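Local coordinates for beta subunit of a putative Aromatic-ring-hydroxylating dioxygenase (Novosphingobium aromaticivorans DSM 12444, PDB 3EBY), which probably serves as the beta subunit of an aromatic-ring-hydroxylating dioxygenase, its own role not being established, at residues L25-D29 with D30-Q34. Sequence-based numbering, arbitrary orientation.
Sequences LCLDD and DRLEQ
A bend at chi3 (-79°) folds the Arg31 guanidinium back over the C-terminal end of helix 8-28, next to Asp29, whose CG, anti to its carbonyl carbon (chi1 -76°), sets the two side chains side by side, pointing the same way. Arg31 NH2 donates to Asp29 OD2 at 3.1 Å, in the guanidinium plane but on the anti side of the carboxylate; NE adds a weak bond to the same oxygen. Both nitrogens meet the one oxygen, and with the planes 62° apart this is not the flat, two-oxygen pair. One guanidinium face lies over Cys26 CA, 3.5 Å from Arg31 NH2. A Schellman motif closes the helix: Asp30 turns to positive phi, its N bonds Leu27 O, and Arg31 N reaches Cys26 O at 2.9 Å. Gln34 CB packs 3.8 Å from Cys26 SG, while Leu27 CD2 meets Leu32 CD2 at 3.9 Å, the leucines crossing at about a right angle. Leu32 also packs on helix 67-79, whose Arg78 pairs with Asp30 and Glu33. Asp29 OD1 binds Lys129 of the second subunit; with Arg31 on OD2, the carboxylate is shared between two cations, which probably favours its ionised form and ties the helix end to the subunit interface.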
loop_
_atom_site.group_PDB
_atom_site.type_symbol
_atom_site.label_atom_id
_atom_site.label_comp_id
_atom_site.label_asym_id
_atom_site.label_seq_id
_atom_site.Cartn_x
_atom_site.Cartn_y
_atom_site.Cartn_z
ATOM N N LEU A 25 -8.048 9.353 -0.197
ATOM C CA LEU A 25 -9.475 9.092 -0.494
ATOM C C LEU A 25 -10.195 10.367 -0.949
ATOM O O LEU A 25 -11.031 10.316 -1.848
ATOM C CB LEU A 25 -10.197 8.453 0.694
ATOM C CG LEU A 25 -10.099 6.910 0.740
ATOM C CD1 LEU A 25 -10.783 6.376 1.990
ATOM C CD2 LEU A 25 -10.699 6.272 -0.520
ATOM N N CYS A 26 -9.835 11.506 -0.353
ATOM C CA CYS A 26 -10.374 12.816 -0.753
ATOM C C CYS A 26 -10.145 13.065 -2.255
ATOM O O CYS A 26 -11.098 13.354 -2.999
ATOM C CB CYS A 26 -9.719 13.913 0.129
ATOM S SG CYS A 26 -9.656 15.486 -0.586
ATOM N N LEU A 27 -8.926 12.826 -2.729
ATOM C CA LEU A 27 -8.612 13.034 -4.144
ATOM C C LEU A 27 -9.262 11.976 -5.051
ATOM O O LEU A 27 -9.848 12.314 -6.089
ATOM C CB LEU A 27 -7.083 13.084 -4.380
ATOM C CG LEU A 27 -6.409 14.322 -3.732
ATOM C CD1 LEU A 27 -4.833 14.230 -3.775
ATOM C CD2 LEU A 27 -6.925 15.577 -4.385
ATOM N N ASP A 28 -9.217 10.717 -4.621
ATOM C CA ASP A 28 -9.749 9.615 -5.431
ATOM C C ASP A 28 -11.274 9.698 -5.582
ATOM O O ASP A 28 -11.811 9.348 -6.630
ATOM C CB ASP A 28 -9.384 8.296 -4.824
ATOM C CG ASP A 28 -7.877 8.039 -4.818
ATOM O OD1 ASP A 28 -7.125 8.759 -5.534
ATOM O OD2 ASP A 28 -7.462 7.123 -4.084
ATOM N N ASP A 29 -11.949 10.180 -4.528
ATOM C CA ASP A 29 -13.404 10.345 -4.511
ATOM C C ASP A 29 -13.837 11.618 -5.281
ATOM O O ASP A 29 -15.041 11.923 -5.349
ATOM C CB ASP A 29 -13.915 10.469 -3.059
ATOM C CG ASP A 29 -13.958 9.152 -2.308
ATOM O OD1 ASP A 29 -13.841 8.083 -2.943
ATOM O OD2 ASP A 29 -14.222 9.209 -1.068
ATOM N N ASP A 30 -12.858 12.395 -5.751
ATOM C CA ASP A 30 -13.112 13.684 -6.403
ATOM C C ASP A 30 -13.796 14.685 -5.453
ATOM O O ASP A 30 -14.592 15.519 -5.888
ATOM C CB ASP A 30 -13.962 13.485 -7.663
ATOM C CG ASP A 30 -14.013 14.727 -8.535
ATOM O OD1 ASP A 30 -12.954 15.316 -8.792
ATOM O OD2 ASP A 30 -15.106 15.033 -9.026
ATOM N N ARG A 31 -13.463 14.622 -4.164
ATOM C CA ARG A 31 -13.897 15.644 -3.203
ATOM C C ARG A 31 -12.836 16.743 -3.138
ATOM O O ARG A 31 -12.269 17.036 -2.082
ATOM C CB ARG A 31 -14.186 15.019 -1.833
ATOM C CG ARG A 31 -15.439 14.165 -1.855
ATOM C CD ARG A 31 -15.804 13.609 -0.516
ATOM N NE ARG A 31 -14.993 12.447 -0.182
ATOM C CZ ARG A 31 -13.971 12.471 0.673
ATOM N NH1 ARG A 31 -13.683 13.572 1.338
ATOM N NH2 ARG A 31 -13.216 11.408 0.833
ATOM N N LEU A 32 -12.601 17.385 -4.283
ATOM C CA LEU A 32 -11.448 18.273 -4.435
ATOM C C LEU A 32 -11.539 19.499 -3.518
ATOM O O LEU A 32 -10.520 19.990 -3.015
ATOM C CB LEU A 32 -11.292 18.730 -5.892
ATOM C CG LEU A 32 -11.066 17.653 -6.976
ATOM C CD1 LEU A 32 -10.788 18.339 -8.301
ATOM C CD2 LEU A 32 -9.928 16.665 -6.624
ATOM N N GLU A 33 -12.758 19.896 -3.187
ATOM C CA GLU A 33 -12.958 21.037 -2.282
ATOM C C GLU A 33 -12.359 20.811 -0.875
ATOM O O GLU A 33 -12.036 21.769 -0.182
ATOM C CB GLU A 33 -14.441 21.377 -2.171
ATOM C CG GLU A 33 -15.015 22.061 -3.387
ATOM C CD GLU A 33 -15.356 21.118 -4.532
ATOM O OE1 GLU A 33 -15.319 19.867 -4.345
ATOM O OE2 GLU A 33 -15.664 21.641 -5.637
ATOM N N GLN A 34 -12.255 19.557 -0.443
ATOM C CA GLN A 34 -11.664 19.244 0.865
ATOM C C GLN A 34 -10.136 19.387 0.856
ATOM O O GLN A 34 -9.521 19.622 1.895
ATOM C CB GLN A 34 -12.031 17.806 1.319
ATOM C CG GLN A 34 -11.421 17.407 2.722
ATOM C CD GLN A 34 -11.681 15.919 3.143
ATOM O OE1 GLN A 34 -12.074 15.086 2.328
ATOM N NE2 GLN A 34 -11.360 15.597 4.382
#